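Local coordinates for aminopeptidase N family protein (Idiomarina loihiensis L2TR, PDB 4FGM) that probably acts as a zinc-dependent aminopeptidase of the M61 family, cleaving residues from the amino end of peptides, at residues T360-Y363 with Q364-E367; V485-G488 with A489-A493; Q348-V351 with T352-S355; Y504-S508 with A509-G513. All coordinates share one frame; numbering follows the deposited sequence.

Contact 1 (T360-Y363 with Q364-E367); sequences TKFY and QQNE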
loop_
_atom_site.group_PDB
_atom_site.type_symbol
_atom_site.label_atom_id
_atom_site.label_comp_id
_atom_site.label_asym_id
_atom_site.label_seq_id
_atom_site.Cartn_x
_atom_site.Cartn_y
_atom_site.Cartn_z
ATOM N N THR A 360 -11.156 5.267 9.416
ATOM C CA THR A 360 -11.149 4.955 10.835
ATOM C C THR A 360 -10.925 3.473 11.120
ATOM O O THR A 360 -9.896 3.078 11.676
ATOM C CB THR A 360 -12.473 5.379 11.482
ATOM O OG1 THR A 360 -13.562 4.798 10.754
ATOM C CG2 THR A 360 -12.610 6.893 11.470
ATOM N N LYS A 361 -11.894 2.654 10.733
ATOM C CA LYS A 361 -11.815 1.220 10.966
ATOM C C LYS A 361 -10.554 0.551 10.444
ATOM O O LYS A 361 -9.962 -0.274 11.131
ATOM C CB LYS A 361 -13.035 0.531 10.368
ATOM C CG LYS A 361 -14.302 0.790 11.144
ATOM C CD LYS A 361 -14.328 0.012 12.442
ATOM C CE LYS A 361 -15.685 0.156 13.123
ATOM N NZ LYS A 361 -15.800 -0.713 14.324
ATOM N N PHE A 362 -10.131 0.903 9.237
ATOM C CA PHE A 362 -8.947 0.271 8.674
ATOM C C PHE A 362 -7.633 0.973 8.998
ATOM O O PHE A 362 -6.748 0.369 9.588
ATOM C CB PHE A 362 -9.103 0.123 7.157
ATOM C CG PHE A 362 -8.124 -0.833 6.542
ATOM C CD1 PHE A 362 -6.905 -0.381 6.039
ATOM C CD2 PHE A 362 -8.408 -2.197 6.491
ATOM C CE1 PHE A 362 -5.982 -1.277 5.491
ATOM C CE2 PHE A 362 -7.491 -3.105 5.947
ATOM C CZ PHE A 362 -6.276 -2.644 5.445
ATOM N N TYR A 363 -7.504 2.242 8.627
ATOM C CA TYR A 363 -6.261 2.974 8.884
ATOM C C TYR A 363 -5.967 3.287 10.349
ATOM O O TYR A 363 -4.845 3.627 10.697
ATOM C CB TYR A 363 -6.216 4.273 8.066
ATOM C CG TYR A 363 -5.745 4.061 6.645
ATOM C CD1 TYR A 363 -6.632 3.675 5.642
ATOM C CD2 TYR A 363 -4.399 4.218 6.312
ATOM C CE1 TYR A 363 -6.187 3.451 4.343
ATOM C CE2 TYR A 363 -3.944 3.997 5.024
ATOM C CZ TYR A 363 -4.840 3.614 4.038
ATOM O OH TYR A 363 -4.383 3.407 2.753
ATOM N N GLN A 364 -6.974 3.186 11.204
ATOM C CA GLN A 364 -6.778 3.436 12.623
ATOM C C GLN A 364 -7.089 2.144 13.378
ATOM O O GLN A 364 -7.445 2.168 14.554
ATOM C CB GLN A 364 -7.693 4.570 13.101
ATOM C CG GLN A 364 -7.359 5.935 12.506
ATOM C CD GLN A 364 -8.283 7.038 12.999
ATOM O OE1 GLN A 364 -8.386 7.287 14.204
ATOM N NE2 GLN A 364 -8.957 7.708 12.067
ATOM N N GLN A 365 -6.952 1.017 12.680
ATOM C CA GLN A 365 -7.205 -0.292 13.266
ATOM C C GLN A 365 -6.190 -0.572 14.363
ATOM O O GLN A 365 -5.118 0.035 14.401
ATOM C CB GLN A 365 -7.118 -1.401 12.200
ATOM C CG GLN A 365 -5.751 -1.544 11.505
ATOM C CD GLN A 365 -5.705 -2.712 10.510
ATOM O OE1 GLN A 365 -5.243 -3.804 10.840
ATOM N NE2 GLN A 365 -6.205 -2.485 9.294
ATOM N N ASN A 366 -6.543 -1.490 15.258
ATOM C CA ASN A 366 -5.661 -1.876 16.343
ATOM C C ASN A 366 -5.618 -3.398 16.513
ATOM O O ASN A 366 -5.881 -4.151 15.571
ATOM C CB ASN A 366 -6.088 -1.200 17.654
ATOM C CG ASN A 366 -7.545 -1.439 17.992
ATOM O OD1 ASN A 366 -8.074 -2.528 17.772
ATOM N ND2 ASN A 366 -8.195 -0.428 18.550
ATOM N N GLU A 367 -5.281 -3.842 17.721
ATOM C CA GLU A 367 -5.165 -5.263 18.018
ATOM C C GLU A 367 -6.445 -6.068 17.829
ATOM O O GLU A 367 -6.392 -7.283 17.610
ATOM C CB GLU A 367 -4.650 -5.463 19.452
ATOM C CG GLU A 367 -5.557 -4.941 20.567
ATOM C CD GLU A 367 -5.662 -3.417 20.601
ATOM O OE1 GLU A 367 -4.700 -2.729 20.180
ATOM O OE2 GLU A 367 -6.708 -2.912 21.071
#
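Thr360 meets Gln364 near the end of helix 358-362. Its carbonyl O accepts from Gln364 N at 3.0 Å, with the donor lifted above the carbonyl plane and the N-H bent to 134°. Its methyl CG2 lies 3.8 Å from Gln364 NE2, the two side chains crossing at a slant; that amide nitrogen has its hydrogen bond with the carbonyl of Trp359. Lys361 contributes its carbonyl O, 3.2 Å from Gln365 CB. Phe362 opens a type I beta turn that runs to Gln365. Gln365 NE2 sits over the centre of one face of the Phe362 ring, 3.5 Å above its plane, with the amide plane standing nearly upright on it (86°). With CG between its backbone N and carbonyl carbon (chi1 61°) and the chain extended beyond, Gln365 runs alongside Phe362 and points the same way. The Tyr363 side chain meets Gln364 through CB, near Gln364 N; it belongs to the pocket that holds maleic acid and lies about 7 Å from the zinc ion. The turn thus carries the chain out of helix 358-362 toward helix 369-372, with Tyr376 packing against both Phe362 and Tyr363.

Contact 2 (V485-G488 with A489-A493); sequences VNFG and AKYKA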
loop_
_atom_site.group_PDB
_atom_site.type_symbol
_atom_site.label_atom_id
_atom_site.label_comp_id
_atom_site.label_asym_id
_atom_site.label_seq_id
_atom_site.Cartn_x
_atom_site.Cartn_y
_atom_site.Cartn_z
ATOM N N VAL A 485 -1.888 -27.683 19.624
ATOM C CA VAL A 485 -2.579 -26.632 20.378
ATOM C C VAL A 485 -1.983 -25.270 20.050
ATOM O O VAL A 485 -0.879 -25.183 19.490
ATOM C CB VAL A 485 -2.430 -26.822 21.914
ATOM C CG1 VAL A 485 -2.933 -28.191 22.312
ATOM C CG2 VAL A 485 -0.951 -26.670 22.323
ATOM N N ASN A 486 -2.735 -24.210 20.335
ATOM C CA ASN A 486 -2.220 -22.859 20.137
ATOM C C ASN A 486 -2.991 -21.850 20.974
ATOM O O ASN A 486 -4.094 -22.112 21.450
ATOM C CB ASN A 486 -2.184 -22.441 18.654
ATOM C CG ASN A 486 -3.545 -22.217 18.056
ATOM O OD1 ASN A 486 -4.559 -22.214 18.745
ATOM N ND2 ASN A 486 -3.570 -22.014 16.751
ATOM N N PHE A 487 -2.385 -20.695 21.183
ATOM C CA PHE A 487 -2.995 -19.667 21.998
ATOM C C PHE A 487 -4.235 -19.052 21.416
ATOM O O PHE A 487 -5.136 -18.657 22.153
ATOM C CB PHE A 487 -1.990 -18.547 22.260
ATOM C CG PHE A 487 -0.923 -18.915 23.236
ATOM C CD1 PHE A 487 -1.205 -18.979 24.592
ATOM C CD2 PHE A 487 0.371 -19.179 22.803
ATOM C CE1 PHE A 487 -0.211 -19.307 25.503
ATOM C CE2 PHE A 487 1.371 -19.507 23.708
ATOM C CZ PHE A 487 1.081 -19.567 25.057
ATOM N N GLY A 488 -4.297 -18.988 20.095
ATOM C CA GLY A 488 -5.418 -18.321 19.473
ATOM C C GLY A 488 -5.061 -16.854 19.685
ATOM O O GLY A 488 -5.908 -16.022 20.008
ATOM N N ALA A 489 -3.773 -16.557 19.520
ATOM C CA ALA A 489 -3.247 -15.213 19.699
ATOM C C ALA A 489 -1.868 -15.062 19.063
ATOM O O ALA A 489 -1.039 -15.972 19.120
ATOM C CB ALA A 489 -3.161 -14.883 21.196
ATOM N N LYS A 490 -1.618 -13.911 18.455
ATOM C CA LYS A 490 -0.315 -13.665 17.854
ATOM C C LYS A 490 0.601 -13.087 18.928
ATOM O O LYS A 490 0.136 -12.440 19.861
ATOM C CB LYS A 490 -0.429 -12.688 16.685
ATOM C CG LYS A 490 -0.984 -13.293 15.406
ATOM C CD LYS A 490 -0.988 -12.268 14.290
ATOM C CE LYS A 490 0.408 -11.715 14.052
ATOM N NZ LYS A 490 0.403 -10.604 13.064
ATOM N N TYR A 491 1.902 -13.326 18.802
ATOM C CA TYR A 491 2.844 -12.820 19.778
ATOM C C TYR A 491 4.237 -12.644 19.210
ATOM O O TYR A 491 4.577 -13.199 18.164
ATOM C CB TYR A 491 2.891 -13.755 20.988
ATOM C CG TYR A 491 3.277 -15.185 20.676
ATOM C CD1 TYR A 491 4.618 -15.564 20.564
ATOM C CD2 TYR A 491 2.299 -16.161 20.473
ATOM C CE1 TYR A 491 4.973 -16.885 20.254
ATOM C CE2 TYR A 491 2.642 -17.477 20.163
ATOM C CZ TYR A 491 3.974 -17.833 20.056
ATOM O OH TYR A 491 4.304 -19.135 19.754
ATOM N N LYS A 492 5.032 -11.851 19.916
ATOM C CA LYS A 492 6.410 -11.583 19.549
ATOM C C LYS A 492 7.257 -12.194 20.666
ATOM O O LYS A 492 7.243 -11.707 21.803
ATOM C CB LYS A 492 6.634 -10.068 19.452
ATOM C CG LYS A 492 8.087 -9.627 19.391
ATOM C CD LYS A 492 8.843 -10.309 18.272
ATOM C CE LYS A 492 10.306 -9.896 18.288
ATOM N NZ LYS A 492 11.186 -10.977 17.760
ATOM N N ALA A 493 7.975 -13.268 20.340
ATOM C CA ALA A 493 8.815 -13.969 21.312
ATOM C C ALA A 493 10.229 -13.422 21.414
ATOM O O ALA A 493 10.824 -13.017 20.424
ATOM C CB ALA A 493 8.870 -15.450 20.976
#
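The rings of Phe487 and Tyr491 meet obliquely, their planes turned 83° apart and their centroids separated by 5.9 Å. The touch is made by one carbon from each ring, Phe487 CD2 and Tyr491 CE2, 3.9 Å apart. Trp563 adds an edge-to-face partner to Phe487, and Ile520, Ile523 and Leu537 pack on the same side chain. Phe487 CG lies beside its own backbone N, whereas Tyr491 CG is wedged between N and carbonyl carbon (chi1 58°); the two side chains then cross at about a right angle. Between them in sequence, Ala489 brings its methyl CB to 4.0 Å from Phe487 CB. Gly488 takes a positive phi of 76°, turning the chain from the loop into strand 489-494, the first strand of an antiparallel sheet consistent with a PDZ-like domain. Across the contact itself no hydrogen bond is made, and its buried surfaces are joined by apolar and aromatic packing; the main-chain N-H groups of Phe487, Gly488 and Ala489, buried beside that packing, are satisfied by the carboxylate of Asp471, from outside the two segments.

Contact 3 (Q348-V351 with T352-S355); sequences QQSV and TESS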
loop_
_atom_site.group_PDB
_atom_site.type_symbol
_atom_site.label_atom_id
_atom_site.label_comp_id
_atom_site.label_asym_id
_atom_site.label_seq_id
_atom_site.Cartn_x
_atom_site.Cartn_y
_atom_site.Cartn_z
ATOM N N GLN A 348 -18.283 -9.559 10.779
ATOM C CA GLN A 348 -18.662 -8.319 11.456
ATOM C C GLN A 348 -18.727 -7.121 10.513
ATOM O O GLN A 348 -19.407 -6.130 10.797
ATOM C CB GLN A 348 -17.659 -8.017 12.576
ATOM C CG GLN A 348 -17.866 -8.838 13.833
ATOM C CD GLN A 348 -18.948 -8.256 14.721
ATOM O OE1 GLN A 348 -19.763 -7.444 14.275
ATOM N NE2 GLN A 348 -18.963 -8.669 15.983
ATOM N N GLN A 349 -18.035 -7.223 9.385
ATOM C CA GLN A 349 -17.975 -6.118 8.442
ATOM C C GLN A 349 -17.934 -6.593 6.990
ATOM O O GLN A 349 -17.204 -7.524 6.651
ATOM C CB GLN A 349 -16.723 -5.294 8.761
ATOM C CG GLN A 349 -16.545 -4.000 7.986
ATOM C CD GLN A 349 -15.211 -3.335 8.302
ATOM O OE1 GLN A 349 -14.145 -3.884 8.008
ATOM N NE2 GLN A 349 -15.267 -2.154 8.909
ATOM N N SER A 350 -18.728 -5.961 6.132
ATOM C CA SER A 350 -18.721 -6.328 4.720
ATOM C C SER A 350 -17.531 -5.616 4.092
ATOM O O SER A 350 -17.026 -4.635 4.644
ATOM C CB SER A 350 -20.023 -5.901 4.026
ATOM O OG SER A 350 -20.182 -4.496 4.013
ATOM N N VAL A 351 -17.081 -6.111 2.944
ATOM C CA VAL A 351 -15.933 -5.526 2.264
ATOM C C VAL A 351 -16.175 -4.074 1.838
ATOM O O VAL A 351 -15.266 -3.239 1.908
ATOM C CB VAL A 351 -15.524 -6.379 1.033
ATOM C CG1 VAL A 351 -16.463 -6.116 -0.133
ATOM C CG2 VAL A 351 -14.085 -6.088 0.654
ATOM N N THR A 352 -17.396 -3.768 1.408
ATOM C CA THR A 352 -17.714 -2.410 0.987
ATOM C C THR A 352 -17.756 -1.487 2.194
ATOM O O THR A 352 -17.363 -0.321 2.115
ATOM C CB THR A 352 -19.071 -2.343 0.254
ATOM O OG1 THR A 352 -20.072 -3.028 1.019
ATOM C CG2 THR A 352 -18.952 -2.971 -1.120
ATOM N N GLU A 353 -18.242 -2.016 3.310
ATOM C CA GLU A 353 -18.318 -1.252 4.551
ATOM C C GLU A 353 -16.896 -0.909 5.008
ATOM O O GLU A 353 -16.636 0.197 5.472
ATOM C CB GLU A 353 -19.047 -2.074 5.621
ATOM C CG GLU A 353 -19.083 -1.453 7.000
ATOM C CD GLU A 353 -19.786 -2.345 8.015
ATOM O OE1 GLU A 353 -20.110 -3.508 7.665
ATOM O OE2 GLU A 353 -20.004 -1.884 9.161
ATOM N N SER A 354 -15.979 -1.861 4.854
ATOM C CA SER A 354 -14.586 -1.667 5.243
ATOM C C SER A 354 -13.929 -0.561 4.409
ATOM O O SER A 354 -13.159 0.253 4.936
ATOM C CB SER A 354 -13.804 -2.976 5.078
ATOM O OG SER A 354 -12.448 -2.823 5.454
ATOM N N SER A 355 -14.230 -0.541 3.112
ATOM C CA SER A 355 -13.685 0.470 2.212
ATOM C C SER A 355 -14.201 1.838 2.646
ATOM O O SER A 355 -13.440 2.804 2.766
ATOM C CB SER A 355 -14.131 0.186 0.775
ATOM O OG SER A 355 -13.822 1.258 -0.103
HETATM O O HOH W 1 -17.629 -1.180 10.640
#
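A capping box joins Ser350 and Glu353 at the start of helix 351-356. Ser350 stands at the N-cap, and its OG, set between backbone N and carbonyl carbon, accepts from Glu353 N at 3.2 Å. In return the Glu353 carboxylate reaches back: OE1 takes the N-H of Ser350 at 3.2 Å in a fairly straight bond (160°), entering on the anti side and 30° out of the carboxylate plane. Glu353 can span that distance because its chain is extended, with CG trans to the backbone N (chi1 175°). Two amide hydrogens at the helix start are thereby gripped by side chains, one from each member of the box, and the positive end of the helix dipole would probably favour the charged form of Glu353. The regular helical bonds start directly, Ser354 N to Ser350 O at 3.0 Å and Ser355 N to Val351 O. Such a box marks where the loop after helix 326-342 gives way to the helix. Gln349 crosses Glu353 at a slant, its CG packed against the carboxylate. A water bridges the two ends, accepting from Gln349 NE2 at 3.1 Å and donating to Glu353 OE2 at 2.9 Å. The other end of the amide, Gln349 OE1, comes 3.1 Å from Ser354 CB and accepts from Val374 N, whose own carbonyl receives Ser354 OG. Further along, Ser355 OG bonds to Thr300 O and Leu303 N, its side chain about 7 Å from that of the zinc ligand Glu307.

Contact 4 (Y504-S508 with A509-G513); sequences YHDES and AYHAG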
loop_
_atom_site.group_PDB
_atom_site.type_symbol
_atom_site.label_atom_id
_atom_site.label_comp_id
_atom_site.label_asym_id
_atom_site.label_seq_id
_atom_site.Cartn_x
_atom_site.Cartn_y
_atom_site.Cartn_z
ATOM N N TYR A 504 -7.441 -13.626 19.519
ATOM C CA TYR A 504 -8.613 -13.998 18.732
ATOM C C TYR A 504 -9.796 -14.366 19.596
ATOM O O TYR A 504 -9.704 -15.208 20.492
ATOM C CB TYR A 504 -8.272 -15.156 17.789
ATOM C CG TYR A 504 -7.284 -14.753 16.722
ATOM C CD1 TYR A 504 -7.689 -14.025 15.605
ATOM C CD2 TYR A 504 -5.935 -15.069 16.846
ATOM C CE1 TYR A 504 -6.768 -13.621 14.632
ATOM C CE2 TYR A 504 -5.009 -14.674 15.887
ATOM C CZ TYR A 504 -5.433 -13.950 14.783
ATOM O OH TYR A 504 -4.518 -13.560 13.835
ATOM N N HIS A 505 -10.918 -13.725 19.298
ATOM C CA HIS A 505 -12.155 -13.936 20.029
ATOM C C HIS A 505 -12.550 -15.401 20.206
ATOM O O HIS A 505 -12.432 -16.203 19.286
ATOM C CB HIS A 505 -13.287 -13.200 19.327
ATOM C CG HIS A 505 -14.566 -13.201 20.098
ATOM N ND1 HIS A 505 -14.717 -12.509 21.277
ATOM C CD2 HIS A 505 -15.747 -13.822 19.865
ATOM C CE1 HIS A 505 -15.940 -12.701 21.742
ATOM N NE2 HIS A 505 -16.583 -13.495 20.905
ATOM N N ASP A 506 -13.018 -15.729 21.406
ATOM C CA ASP A 506 -13.485 -17.071 21.747
ATOM C C ASP A 506 -12.471 -18.216 21.686
ATOM O O ASP A 506 -12.855 -19.378 21.730
ATOM C CB ASP A 506 -14.703 -17.423 20.883
ATOM C CG ASP A 506 -15.583 -18.479 21.520
ATOM O OD1 ASP A 506 -15.910 -18.328 22.712
ATOM O OD2 ASP A 506 -15.954 -19.452 20.832
ATOM N N GLU A 507 -11.184 -17.904 21.591
ATOM C CA GLU A 507 -10.182 -18.967 21.550
ATOM C C GLU A 507 -9.429 -19.125 22.887
ATOM O O GLU A 507 -9.771 -18.468 23.873
ATOM C CB GLU A 507 -9.244 -18.746 20.357
ATOM C CG GLU A 507 -9.979 -18.965 19.029
ATOM C CD GLU A 507 -9.081 -18.917 17.805
ATOM O OE1 GLU A 507 -7.875 -19.209 17.929
ATOM O OE2 GLU A 507 -9.593 -18.609 16.705
ATOM N N SER A 508 -8.419 -19.992 22.925
ATOM C CA SER A 508 -7.678 -20.269 24.168
ATOM C C SER A 508 -7.216 -19.080 25.021
ATOM O O SER A 508 -7.592 -18.967 26.185
ATOM C CB SER A 508 -6.486 -21.177 23.865
ATOM O OG SER A 508 -6.935 -22.396 23.296
ATOM N N ALA A 509 -6.395 -18.208 24.450
ATOM C CA ALA A 509 -5.900 -17.044 25.172
ATOM C C ALA A 509 -7.067 -16.218 25.696
ATOM O O ALA A 509 -7.071 -15.744 26.838
ATOM C CB ALA A 509 -5.040 -16.197 24.252
ATOM N N TYR A 510 -8.065 -16.056 24.846
ATOM C CA TYR A 510 -9.240 -15.284 25.187
ATOM C C TYR A 510 -9.937 -15.761 26.458
ATOM O O TYR A 510 -10.299 -14.958 27.321
ATOM C CB TYR A 510 -10.198 -15.324 24.004
ATOM C CG TYR A 510 -11.569 -14.811 24.314
ATOM C CD1 TYR A 510 -12.570 -15.669 24.757
ATOM C CD2 TYR A 510 -11.873 -13.464 24.161
ATOM C CE1 TYR A 510 -13.844 -15.194 25.035
ATOM C CE2 TYR A 510 -13.137 -12.978 24.438
ATOM C CZ TYR A 510 -14.123 -13.849 24.872
ATOM O OH TYR A 510 -15.395 -13.385 25.113
ATOM N N HIS A 511 -10.120 -17.068 26.582
ATOM C CA HIS A 511 -10.801 -17.613 27.752
ATOM C C HIS A 511 -9.994 -17.544 29.024
ATOM O O HIS A 511 -10.554 -17.513 30.119
ATOM C CB HIS A 511 -11.222 -19.049 27.479
ATOM C CG HIS A 511 -12.411 -19.143 26.583
ATOM N ND1 HIS A 511 -13.679 -18.803 27.003
ATOM C CD2 HIS A 511 -12.515 -19.449 25.269
ATOM C CE1 HIS A 511 -14.513 -18.894 25.983
ATOM N NE2 HIS A 511 -13.832 -19.283 24.919
ATOM N N ALA A 512 -8.675 -17.512 28.876
ATOM C CA ALA A 512 -7.791 -17.444 30.022
ATOM C C ALA A 512 -7.717 -16.016 30.555
ATOM O O ALA A 512 -7.329 -15.792 31.695
ATOM C CB ALA A 512 -6.409 -17.942 29.626
ATOM N N GLY A 513 -8.099 -15.052 29.722
ATOM C CA GLY A 513 -8.066 -13.664 30.138
ATOM C C GLY A 513 -6.807 -12.920 29.735
ATOM O O GLY A 513 -6.438 -11.948 30.385
HETATM O O HOH W 2 -7.685 -16.352 22.180
#
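Tyr510 and His505 both carry CG trans to their backbone N (chi1 168° and -172°), which lays their side chains side by side and pointing the same way. Their rings meet obliquely, centroids 4.8 Å apart, with His505 CE1 3.5 Å from Tyr510 OH. Over one face of the Tyr510 ring lies the backbone of the turn, Asp506 N standing 3.3 Å above the plane toward the rim. The His511 ring in turn has Tyr510 CD1 over its centre on one face, and its NE2 reaches back to Asp506, giving weak hydrogen bonds to OD1 at 3.2 Å and to the carbonyl O at 3.3 Å. A type II beta turn from Tyr504 to Glu507 supplies this platform, and Glu507 is the N-cap of helix 508-512. His511 N donates to Glu507 O at 3.1 Å, almost in line with the carbonyl bond, and Ala512 N follows to Ser508 O. A water accepts from Tyr510 N at 2.7 Å and lies beside Tyr504 O. At the far end Gly513, with positive phi, closes the helix in a Schellman motif. Glu507 pairs its carboxylate with Arg342, and Ser508 OG bonds to Gln564 N. Main-chain bonds thus define the single helical turn, while the His511 to Asp506 pair, weak, at the surface and divided between two oxygens, of which Asp506 O is shared with Gln564 NE2, would add only modestly to it.

Overall arrangement
All four contacts are local and in series along the chain; none nests in or crosses another. Contact 3 comes first, turning the loop after helix 326-342 into helix 351-356. Contact 1 follows at the end of the next helix, 358-362, and touches contact 3 where Lys361 CB packs 3.8 Å from Gln349 NE2; both lie in the M61 peptidase region near the zinc site. Contact 2 leads from a loop into strand 489-494, and contact 4 links strand 497-503 to helix 508-512. These last two are joined by probable backbone hydrogen bonds, Phe487 O to Ala509 N and Gly488 O to Tyr504 N, within what is probably a PDZ-like domain. About 21 Å separates the centres of contacts 1 and 2, one from each pair.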